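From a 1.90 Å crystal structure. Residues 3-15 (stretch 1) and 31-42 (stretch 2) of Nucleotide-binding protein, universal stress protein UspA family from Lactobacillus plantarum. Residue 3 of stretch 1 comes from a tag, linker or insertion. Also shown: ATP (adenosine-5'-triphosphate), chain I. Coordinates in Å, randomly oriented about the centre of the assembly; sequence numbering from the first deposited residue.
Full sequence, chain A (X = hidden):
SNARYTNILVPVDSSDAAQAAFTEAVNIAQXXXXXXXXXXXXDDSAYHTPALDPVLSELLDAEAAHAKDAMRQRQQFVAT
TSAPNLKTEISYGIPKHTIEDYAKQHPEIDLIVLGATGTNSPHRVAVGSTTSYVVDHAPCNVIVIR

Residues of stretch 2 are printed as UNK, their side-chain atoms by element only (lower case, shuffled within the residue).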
# COMPACT_ATOMS: atom_id res chain seq x y z
N ALA A 3 -23.95 5.30 19.41
CA ALA A 3 -22.75 4.61 19.82
C ALA A 3 -21.73 5.64 20.25
O ALA A 3 -21.76 6.78 19.78
CB ALA A 3 -22.19 3.75 18.64
N ARG A 4 -20.84 5.23 21.15
CA ARG A 4 -19.71 6.05 21.62
C ARG A 4 -18.45 5.19 21.73
O ARG A 4 -18.53 3.97 21.91
CB ARG A 4 -19.98 6.64 23.02
CG ARG A 4 -20.27 5.57 24.08
CD ARG A 4 -20.53 6.19 25.46
NE ARG A 4 -19.31 6.62 26.09
CZ ARG A 4 -18.56 5.89 26.93
NH1 ARG A 4 -18.90 4.66 27.25
NH2 ARG A 4 -17.43 6.40 27.43
N TYR A 5 -17.30 5.83 21.61
CA TYR A 5 -16.04 5.19 21.93
C TYR A 5 -15.92 5.03 23.42
O TYR A 5 -16.38 5.89 24.18
CB TYR A 5 -14.88 6.03 21.40
CG TYR A 5 -14.87 6.06 19.89
CD1 TYR A 5 -14.66 4.90 19.16
CD2 TYR A 5 -15.15 7.24 19.20
CE1 TYR A 5 -14.66 4.92 17.76
CE2 TYR A 5 -15.18 7.27 17.80
CZ TYR A 5 -14.92 6.10 17.09
OH TYR A 5 -14.95 6.10 15.72
N THR A 6 -15.30 3.94 23.84
CA THR A 6 -15.06 3.68 25.25
C THR A 6 -13.57 3.67 25.65
O THR A 6 -13.25 3.92 26.80
CB THR A 6 -15.63 2.32 25.64
OG1 THR A 6 -14.90 1.30 24.95
CG2 THR A 6 -17.12 2.22 25.31
N ASN A 7 -12.67 3.35 24.70
CA ASN A 7 -11.26 3.09 25.00
C ASN A 7 -10.41 3.41 23.78
O ASN A 7 -10.32 2.59 22.87
CB ASN A 7 -11.08 1.60 25.36
CG ASN A 7 -11.71 1.24 26.67
OD1 ASN A 7 -11.12 1.47 27.72
ND2 ASN A 7 -12.91 0.67 26.63
N ILE A 8 -9.80 4.59 23.77
CA ILE A 8 -9.05 5.11 22.62
C ILE A 8 -7.54 4.95 22.82
O ILE A 8 -7.04 5.13 23.92
CB ILE A 8 -9.37 6.63 22.43
CG1 ILE A 8 -10.88 6.85 22.26
CG2 ILE A 8 -8.61 7.26 21.20
CD1 ILE A 8 -11.33 8.32 22.28
N LEU A 9 -6.85 4.61 21.73
CA LEU A 9 -5.41 4.46 21.71
C LEU A 9 -4.86 5.50 20.76
O LEU A 9 -5.36 5.68 19.64
CB LEU A 9 -5.00 3.06 21.22
CG LEU A 9 -3.49 2.77 21.21
CD1 LEU A 9 -2.85 2.80 22.59
CD2 LEU A 9 -3.28 1.40 20.60
N VAL A 10 -3.87 6.25 21.23
CA VAL A 10 -3.16 7.19 20.39
C VAL A 10 -1.65 6.87 20.43
O VAL A 10 -0.95 7.27 21.34
CB VAL A 10 -3.48 8.67 20.69
CG1 VAL A 10 -3.21 9.07 22.15
CG2 VAL A 10 -2.71 9.55 19.70
N PRO A 11 -1.17 6.09 19.44
CA PRO A 11 0.26 5.86 19.37
C PRO A 11 0.96 7.16 18.96
O PRO A 11 0.54 7.80 17.98
CB PRO A 11 0.38 4.74 18.33
CG PRO A 11 -0.96 4.13 18.23
CD PRO A 11 -1.89 5.30 18.44
N VAL A 12 1.99 7.55 19.69
CA VAL A 12 2.80 8.69 19.29
C VAL A 12 4.28 8.37 19.12
O VAL A 12 4.85 7.60 19.90
CB VAL A 12 2.69 9.83 20.34
CG1 VAL A 12 1.31 10.45 20.34
CG2 VAL A 12 3.03 9.28 21.72
N ASP A 13 4.92 8.98 18.12
CA ASP A 13 6.38 9.09 18.08
C ASP A 13 6.71 10.49 18.56
O ASP A 13 5.88 11.11 19.26
CB ASP A 13 6.97 8.77 16.69
CG ASP A 13 6.43 9.67 15.62
OD1 ASP A 13 5.90 10.73 15.96
OD2 ASP A 13 6.55 9.32 14.44
N SER A 14 7.89 11.01 18.21
CA SER A 14 8.32 12.26 18.74
C SER A 14 8.03 13.38 17.76
O SER A 14 8.53 14.49 17.95
CB SER A 14 9.82 12.22 19.10
OG SER A 14 10.59 11.96 17.93
N SER A 15 7.25 13.11 16.72
CA SER A 15 6.99 14.12 15.69
C SER A 15 5.90 15.11 16.08
O SER A 15 5.02 14.80 16.91
CB SER A 15 6.63 13.44 14.39
OG SER A 15 5.39 12.77 14.54
N UNK A 31 -15.13 14.21 24.29
CA UNK A 31 -16.51 14.16 23.75
C UNK A 31 -17.28 12.89 24.05
O UNK A 31 -18.49 12.92 24.27
c UNK A 31 -16.53 18.09 19.86
c UNK A 31 -16.91 15.66 21.79
n UNK A 31 -17.21 16.96 19.67
c UNK A 31 -16.51 14.32 22.25
n UNK A 31 -15.48 18.15 20.69
c UNK A 31 -16.87 15.66 20.26
n UNK A 31 -16.91 19.20 19.24
N UNK A 32 -16.56 11.77 24.03
CA UNK A 32 -17.14 10.45 24.22
C UNK A 32 -17.02 10.00 25.68
O UNK A 32 -17.53 8.94 26.07
c UNK A 32 -16.79 9.63 21.85
c UNK A 32 -16.44 9.46 23.30
c UNK A 32 -17.78 9.18 19.94
n UNK A 32 -17.03 10.25 19.76
c UNK A 32 -16.38 10.54 20.94
n UNK A 32 -17.67 8.79 21.20
N UNK A 33 -16.33 10.82 26.46
CA UNK A 33 -15.93 10.49 27.82
C UNK A 33 -15.29 9.10 27.86
O UNK A 33 -15.65 8.25 28.68
o UNK A 33 -16.54 12.71 31.02
c UNK A 33 -16.55 12.85 29.81
n UNK A 33 -15.74 13.67 29.20
c UNK A 33 -17.52 12.08 28.96
c UNK A 33 -17.11 10.62 28.77
N UNK A 34 -14.32 8.92 26.98
CA UNK A 34 -13.66 7.64 26.78
C UNK A 34 -12.37 7.56 27.55
O UNK A 34 -11.75 8.57 27.86
c UNK A 34 -13.43 7.38 25.30
N UNK A 35 -11.94 6.35 27.87
CA UNK A 35 -10.60 6.19 28.40
C UNK A 35 -9.63 6.48 27.26
O UNK A 35 -9.95 6.22 26.08
c UNK A 35 -10.39 4.79 28.99
n UNK A 35 -11.91 3.25 30.05
c UNK A 35 -11.36 4.45 30.11
o UNK A 35 -11.63 5.26 30.99
N UNK A 36 -8.48 7.06 27.60
CA UNK A 36 -7.46 7.41 26.62
C UNK A 36 -6.13 6.82 27.03
O UNK A 36 -5.76 6.90 28.20
c UNK A 36 -6.71 8.91 24.02
c UNK A 36 -7.37 8.94 26.44
c UNK A 36 -6.41 9.49 25.38
c UNK A 36 -6.46 11.03 25.37
N UNK A 37 -5.43 6.17 26.08
CA UNK A 37 -4.07 5.69 26.30
C UNK A 37 -3.14 6.25 25.21
O UNK A 37 -3.43 6.08 24.03
c UNK A 37 -4.01 4.16 26.21
c UNK A 37 -2.54 3.63 26.34
o UNK A 37 -4.80 3.62 27.29
N UNK A 38 -2.06 6.94 25.61
CA UNK A 38 -0.95 7.31 24.70
C UNK A 38 0.17 6.29 24.79
O UNK A 38 0.58 5.88 25.90
c UNK A 38 -0.43 8.69 24.99
N UNK A 39 0.62 5.82 23.62
CA UNK A 39 1.61 4.75 23.54
C UNK A 39 2.79 5.20 22.69
O UNK A 39 2.61 5.50 21.53
c UNK A 39 1.01 3.49 22.92
c UNK A 39 1.95 2.35 22.49
c UNK A 39 2.74 1.69 23.71
c UNK A 39 1.15 1.32 21.77
N UNK A 40 3.99 5.27 23.28
CA UNK A 40 5.23 5.47 22.50
C UNK A 40 5.99 4.16 22.40
O UNK A 40 6.31 3.54 23.42
c UNK A 40 8.46 6.10 22.32
c UNK A 40 8.57 8.59 21.08
c UNK A 40 7.35 6.93 22.41
c UNK A 40 9.58 6.48 21.59
c UNK A 40 9.61 7.75 20.98
c UNK A 40 6.10 6.52 23.19
c UNK A 40 7.42 8.18 21.78
o UNK A 40 10.70 8.20 20.28
N UNK A 41 6.31 3.73 21.18
CA UNK A 41 7.11 2.54 21.01
C UNK A 41 8.57 2.85 20.69
O UNK A 41 8.87 3.49 19.68
c UNK A 41 7.30 0.21 20.00
c UNK A 41 5.06 1.35 20.19
c UNK A 41 6.54 1.59 19.95
N UNK A 42 9.47 2.38 21.56
CA UNK A 42 10.91 2.51 21.34
C UNK A 42 11.35 1.39 20.38
O UNK A 42 11.33 0.19 20.73
c UNK A 42 13.19 2.49 22.41
c UNK A 42 11.71 2.38 22.66
c UNK A 42 11.26 3.38 23.71
PG ATP I . 7.95 5.97 7.60
O1G ATP I . 8.31 5.43 8.97
O2G ATP I . 9.16 6.38 6.82
O3G ATP I . 7.06 5.08 6.74
PB ATP I . 7.01 8.39 8.97
O1B ATP I . 6.95 9.78 8.41
O2B ATP I . 7.99 8.11 10.06
O3B ATP I . 7.19 7.39 7.74
PA ATP I . 4.96 6.90 10.40
O1A ATP I . 6.06 6.14 11.09
O2A ATP I . 3.99 6.08 9.67
O3A ATP I . 5.50 8.04 9.44
O5' ATP I . 4.20 7.74 11.59
C5' ATP I . 2.81 8.03 11.45
C4' ATP I . 2.13 8.01 12.82
O4' ATP I . 2.36 6.71 13.33
C3' ATP I . 2.74 8.97 13.83
O3' ATP I . 2.22 10.28 13.73
C2' ATP I . 2.39 8.23 15.10
O2' ATP I . 1.02 8.51 15.38
C1' ATP I . 2.56 6.76 14.74
N9 ATP I . 3.88 6.25 15.11
C8 ATP I . 5.00 6.21 14.33
N7 ATP I . 6.05 5.70 15.01
C5 ATP I . 5.58 5.42 16.24
C6 ATP I . 6.17 4.89 17.46
N6 ATP I . 7.48 4.55 17.45
N1 ATP I . 5.36 4.74 18.57
C2 ATP I . 4.07 5.10 18.51
N3 ATP I . 3.46 5.63 17.44
C4 ATP I . 4.17 5.80 16.31
O HOH W 1 -7.41 3.78 26.62
O HOH W 2 10.30 9.23 17.76

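Position 31 carries three carbons, a nitrogen, then a carbon with two more nitrogens. This guanidinium lies out of reach of stretch 1: Arg-31.

Position 32 has one carbon and a five-membered ring of three carbons and two nitrogens, which lays one face on Tyr-5: His-32. CD2 of Tyr-5 sits 3.4 Å from CE1 of His-32, and the two rings meet obliquely. Its backbone O accepts hydrogen bonds from both NE and NH2 of Arg-4, each at 2.9 Å.

Position 33 bears three carbons, the third with one oxygen and one nitrogen; its CB points sideways, and the end of the side chain leads away from stretch 1: Gln-33. With positive phi it leaves the helix.

Position 34 has a single carbon, pointing toward stretch 1 and touching Tyr-5 and Ile-8, so it is Ala-34. That CB fits closely, 3.5 Å from O of Tyr-5 and 3.8 Å from CD1 of Ile-8.

Position 35 shows two carbons, the second carrying oxygen and nitrogen, and meets the Asn-7 side chain: Asn-35. Its ND2 donates to OD1 of Asn-7 at 3.0 Å and almost straight, pairing two amides on one face of the sheet.

Position 36 has four carbons forked at the second, touching Ile-8 and Val-10: Leu-36. Its CD1 reaches CG2 of Ile-8 at 3.8 Å and CG1 of Val-10 at 4.0 Å.

Position 37 has one carbon bearing an oxygen and a carbon, beside Leu-9: Thr-37. A water joins its OG1 to O of Ile-8, while its methyl CG2 lies 3.9 Å from CD1 of Leu-9.

Position 38, one carbon against Val-10, is Ala-38; its CB meets CG1 of Val-10 at 4.0 Å.

Position 39, four carbons forked at the second and packed on Leu-9, is Leu-39, whose CB lies 3.9 Å from CD1 of Leu-9.

Position 40 has one carbon and a six-carbon ring with an oxygen, near Val-12 and Ser-14: Tyr-40. Its CD2 approaches O of Val-12 at 3.2 Å, and a water links its OH to OG of Ser-14.

Positions 41 and 42 each hold three carbons, one carrying the other two; neither side chain touches stretch 1: Val-41 and Val-42. Val-41 pairs through its backbone with the adenine of ATP.

The contact rests on parallel strands. Backbone bonds alternate from N of Asn-35 to O of Thr-6 (3.0 Å) through N of Val-12 to O of Leu-39 (2.8 Å). Ile-8, Val-10, Leu-36 and Ala-38 share one apolar face; the other grades from the Asn pair to Leu-9 and Leu-39.

Stretch 2, residues 31-42: RHQANLTALYVV
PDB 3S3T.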